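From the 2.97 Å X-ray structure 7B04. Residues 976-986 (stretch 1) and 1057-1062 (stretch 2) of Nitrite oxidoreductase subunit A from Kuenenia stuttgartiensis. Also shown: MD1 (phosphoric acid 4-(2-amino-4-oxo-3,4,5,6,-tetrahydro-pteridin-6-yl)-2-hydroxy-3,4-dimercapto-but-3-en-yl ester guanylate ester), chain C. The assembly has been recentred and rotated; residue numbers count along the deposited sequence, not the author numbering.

Stretch 1 976-986: YVDANPADRPY
Stretch 2 1057-1062: QSITRD

Stretch 1 enters in a β-strand that begins earlier in the chain, with Tyr976, Val977 and Asp978 extended (phi/psi -93/140, -112/108 and -117/141). After Ala979 (-121/-172) and Asn980 (-48/126) the chain turns through Pro981, Ala982 and Asp983, which have helical phi/psi, then extends again at Arg984 (-125/157) and passes through a cis peptide bond into Pro985. Stretch 2 has no regular secondary structure: Ser1058 (-81/-16) and Ile1059 (-122/35) are followed by the extended Thr1060, Arg1061 and Asp1062. The CA atoms of Ala979 and Ile1059 lie 5.2 Å apart and those of Pro985 and Ser1058 4.8 Å apart, and the contact buries 413 Å² in total.

Two backbone bonds close the turn of stretch 1 on a single acceptor: Asp983 N and Arg984 N reach Asn980 O at 3.3 and 2.9 Å. Asn980, with chi1 t, adds a weak bond from Ala982 N to its OD1 (3.3 Å). No hydrogen bond crosses between the stretches.

The apolar part centres on Ile1059 (chi1 p, chi2 93°). Its CG2 lies 3.6 Å from Ala979 CB, 4.3 Å from Val977 CB and 3.3 Å from Val977 O, so one methyl meets the side chains of both Val977 and Ala979, which point toward stretch 2. The intervening Asp978 points away, so the direction alternates over these three residues.

Arg984 (chi1 m, chi2 91°, chi3 p, chi4 138°) runs alongside stretch 2. Its CB is 3.4 Å from Ser1058 O and its CD 3.6 Å from Thr1060 O, while Ile1059 O lies over one face of the guanidinium. Ser1058 O also approaches Pro985 CA at 3.6 Å. At the guanidinium edge, Arg984 NH1 is modelled 2.8 Å from Arg1061 CB, a clash rather than an attractive contact.

Asp983 (chi1 -115°) carries the charge pairing. Its OD1 forms a salt bridge with NH1 of Arg1061, whose side chain is extended (chi1, chi2 and chi3 all t; chi4 84°); the modelled OD1–NH1 distance of 2.2 Å is too short, leaving the exact positions uncertain. Asp983 OD2 is 3.9 Å from Arg984 NE, a long pairing well out of the guanidinium plane and therefore one of charge alone.

Gln1057 (chi1 m, chi2 m, chi3 41°) instead binds MD1: its OE1 accepts a very short bond from MD1 N16 (2.4 Å), and its NE2 donates to MD1 N18 (2.9 Å).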

# COMPACT_ATOMS: atom_id res chain seq x y z
N TYR B 976 20.41 3.54 15.11
CA TYR B 976 19.80 2.70 16.15
C TYR B 976 18.61 3.47 16.70
O TYR B 976 18.70 4.67 16.74
CB TYR B 976 20.85 2.42 17.22
CG TYR B 976 21.87 1.37 16.88
CD1 TYR B 976 21.53 0.04 16.83
CD2 TYR B 976 23.19 1.70 16.68
CE1 TYR B 976 22.47 -0.93 16.55
CE2 TYR B 976 24.14 0.75 16.40
CZ TYR B 976 23.79 -0.57 16.34
OH TYR B 976 24.72 -1.52 16.07
N VAL B 977 17.50 2.80 16.99
CA VAL B 977 16.34 3.48 17.63
C VAL B 977 16.26 2.88 19.02
O VAL B 977 15.79 1.77 19.14
CB VAL B 977 15.04 3.23 16.87
CG1 VAL B 977 14.37 4.52 16.46
CG2 VAL B 977 15.26 2.32 15.69
N ASP B 978 16.61 3.67 20.02
CA ASP B 978 16.68 3.14 21.40
C ASP B 978 15.66 3.87 22.25
O ASP B 978 15.45 5.05 22.04
CB ASP B 978 18.11 3.22 21.92
CG ASP B 978 19.05 2.21 21.30
OD1 ASP B 978 20.07 2.61 20.76
OD2 ASP B 978 18.75 1.03 21.37
N ALA B 979 15.00 3.14 23.14
CA ALA B 979 14.00 3.72 24.03
C ALA B 979 14.48 3.45 25.46
O ALA B 979 15.59 2.96 25.67
CB ALA B 979 12.61 3.14 23.77
N ASN B 980 13.58 3.78 26.38
CA ASN B 980 13.95 3.78 27.81
C ASN B 980 14.65 2.47 28.06
O ASN B 980 14.06 1.45 27.81
CB ASN B 980 12.73 3.97 28.71
CG ASN B 980 13.05 3.98 30.18
OD1 ASN B 980 14.21 4.07 30.56
ND2 ASN B 980 12.05 3.89 31.02
N PRO B 981 15.87 2.51 28.61
CA PRO B 981 16.66 1.33 28.83
C PRO B 981 16.01 0.40 29.84
O PRO B 981 16.17 -0.74 29.73
CB PRO B 981 17.98 1.90 29.32
CG PRO B 981 17.96 3.31 28.85
CD PRO B 981 16.53 3.71 29.05
N ALA B 982 15.35 0.95 30.84
CA ALA B 982 14.69 0.20 31.93
C ALA B 982 13.56 -0.67 31.42
O ALA B 982 13.24 -1.67 32.06
CB ALA B 982 14.14 1.19 32.91
N ASP B 983 12.88 -0.20 30.39
CA ASP B 983 11.67 -0.82 29.82
C ASP B 983 11.96 -1.69 28.61
O ASP B 983 11.60 -2.85 28.62
CB ASP B 983 10.93 0.33 29.18
CG ASP B 983 9.62 0.63 29.81
OD1 ASP B 983 8.91 -0.32 30.11
OD2 ASP B 983 9.32 1.80 29.97
N ARG B 984 12.66 -1.13 27.63
CA ARG B 984 12.82 -1.72 26.28
C ARG B 984 14.28 -1.88 25.92
O ARG B 984 15.08 -1.20 26.49
CB ARG B 984 12.27 -0.68 25.32
CG ARG B 984 10.76 -0.69 25.13
CD ARG B 984 9.85 0.15 25.98
NE ARG B 984 10.06 1.57 26.18
CZ ARG B 984 9.10 2.47 26.17
NH1 ARG B 984 7.87 2.11 25.91
NH2 ARG B 984 9.35 3.74 26.39
N PRO B 985 14.68 -2.76 25.00
CA PRO B 985 13.78 -3.64 24.23
C PRO B 985 13.11 -4.73 25.07
O PRO B 985 11.93 -5.07 24.84
CB PRO B 985 14.73 -4.27 23.21
CG PRO B 985 16.05 -4.32 23.91
CD PRO B 985 16.10 -3.04 24.67
N TYR B 986 13.85 -5.26 26.04
CA TYR B 986 13.30 -6.21 26.99
C TYR B 986 13.98 -5.99 28.34
O TYR B 986 15.15 -5.60 28.41
CB TYR B 986 13.46 -7.67 26.52
CG TYR B 986 14.89 -8.19 26.43
CD1 TYR B 986 15.63 -8.02 25.26
CD2 TYR B 986 15.48 -8.87 27.48
CE1 TYR B 986 16.92 -8.50 25.16
CE2 TYR B 986 16.78 -9.36 27.38
CZ TYR B 986 17.50 -9.17 26.22
OH TYR B 986 18.79 -9.65 26.13
N GLN B 1057 8.83 -2.75 16.95
CA GLN B 1057 8.28 -3.03 18.27
C GLN B 1057 9.36 -3.12 19.34
O GLN B 1057 9.08 -3.60 20.45
CB GLN B 1057 7.50 -4.35 18.23
CG GLN B 1057 6.23 -4.42 17.37
CD GLN B 1057 5.14 -3.42 17.73
OE1 GLN B 1057 5.41 -2.25 18.02
NE2 GLN B 1057 3.90 -3.88 17.73
N SER B 1058 10.59 -2.69 19.04
CA SER B 1058 11.63 -2.60 20.06
C SER B 1058 11.52 -1.35 20.92
O SER B 1058 12.14 -1.29 21.99
CB SER B 1058 13.01 -2.66 19.41
OG SER B 1058 13.22 -3.90 18.76
N ILE B 1059 10.76 -0.35 20.48
CA ILE B 1059 10.66 0.92 21.19
C ILE B 1059 9.21 1.20 21.56
O ILE B 1059 8.78 2.36 21.58
CB ILE B 1059 11.25 2.06 20.34
CG1 ILE B 1059 10.74 2.00 18.90
CG2 ILE B 1059 12.77 1.99 20.35
CD1 ILE B 1059 9.51 2.84 18.63
N THR B 1060 8.46 0.16 21.89
CA THR B 1060 7.03 0.27 22.14
C THR B 1060 6.68 -0.49 23.41
O THR B 1060 7.39 -1.40 23.83
CB THR B 1060 6.22 -0.26 20.96
OG1 THR B 1060 4.84 0.07 21.13
CG2 THR B 1060 6.36 -1.75 20.88
N ARG B 1061 5.57 -0.09 24.03
CA ARG B 1061 5.20 -0.61 25.33
C ARG B 1061 3.69 -0.60 25.52
O ARG B 1061 2.96 0.15 24.86
CB ARG B 1061 5.85 0.21 26.45
CG ARG B 1061 5.27 -0.00 27.82
CD ARG B 1061 5.84 0.79 28.95
NE ARG B 1061 5.28 0.13 30.12
CZ ARG B 1061 5.83 -0.95 30.66
NH1 ARG B 1061 6.96 -1.44 30.17
NH2 ARG B 1061 5.24 -1.53 31.68
N ASP B 1062 3.23 -1.44 26.45
CA ASP B 1062 1.84 -1.51 26.82
C ASP B 1062 1.57 -0.58 28.00
O ASP B 1062 2.37 -0.50 28.94
CB ASP B 1062 1.46 -2.94 27.20
CG ASP B 1062 0.00 -3.07 27.52
OD1 ASP B 1062 -0.82 -2.83 26.62
OD2 ASP B 1062 -0.32 -3.41 28.68
PB MD1 C . -3.07 -8.39 12.78
O3B MD1 C . -2.47 -8.06 11.29
O1B MD1 C . -2.09 -9.27 13.51
O2B MD1 C . -4.39 -9.12 12.63
O3A MD1 C . -3.34 -7.02 13.68
C10 MD1 C . -3.48 -5.76 13.09
C11 MD1 C . -2.80 -4.69 13.99
O11 MD1 C . -1.32 -4.40 13.44
C12 MD1 C . -3.54 -3.59 14.07
S12 MD1 C . -5.04 -3.46 13.05
C13 MD1 C . -3.26 -2.36 14.99
S13 MD1 C . -4.49 -1.03 14.83
C14 MD1 C . -2.17 -2.12 15.92
N15 MD1 C . -1.27 -0.99 15.22
C16 MD1 C . 0.03 -0.82 15.75
C15 MD1 C . 0.81 0.38 15.34
O14 MD1 C . 0.33 1.17 14.61
N17 MD1 C . 2.19 0.58 15.87
C17 MD1 C . 2.81 -0.46 16.82
N16 MD1 C . 4.16 -0.26 17.33
N18 MD1 C . 2.03 -1.68 17.24
C20 MD1 C . 0.69 -1.89 16.75
N8 MD1 C . 0.01 -3.05 17.16
C7 MD1 C . -1.43 -3.29 16.51
PA MD1 C . -2.27 -9.21 10.12
O1A MD1 C . -2.35 -8.58 8.75
O2A MD1 C . -0.92 -9.82 10.32
O5' MD1 C . -3.34 -10.45 10.22
C5' MD1 C . -3.38 -11.32 9.13
C4' MD1 C . -2.52 -12.60 9.42
O4' MD1 C . -3.36 -13.87 9.10
C1' MD1 C . -2.84 -14.38 7.72
N9 MD1 C . -3.96 -14.65 6.78
C4 MD1 C . -4.79 -15.65 7.05
N3 MD1 C . -4.83 -16.61 8.18
C2 MD1 C . -5.88 -17.62 8.23
N2 MD1 C . -5.91 -18.56 9.33
N1 MD1 C . -6.87 -17.70 7.19
C6 MD1 C . -6.83 -16.77 6.11
O6 MD1 C . -7.64 -16.83 5.25
C5 MD1 C . -5.72 -15.71 6.06
N7 MD1 C . -5.45 -14.74 5.20
C8 MD1 C . -4.35 -14.08 5.63
C2' MD1 C . -2.08 -13.46 7.28
O2' MD1 C . -0.96 -14.04 6.54
C3' MD1 C . -1.52 -12.67 8.63
O3' MD1 C . -0.44 -13.44 9.22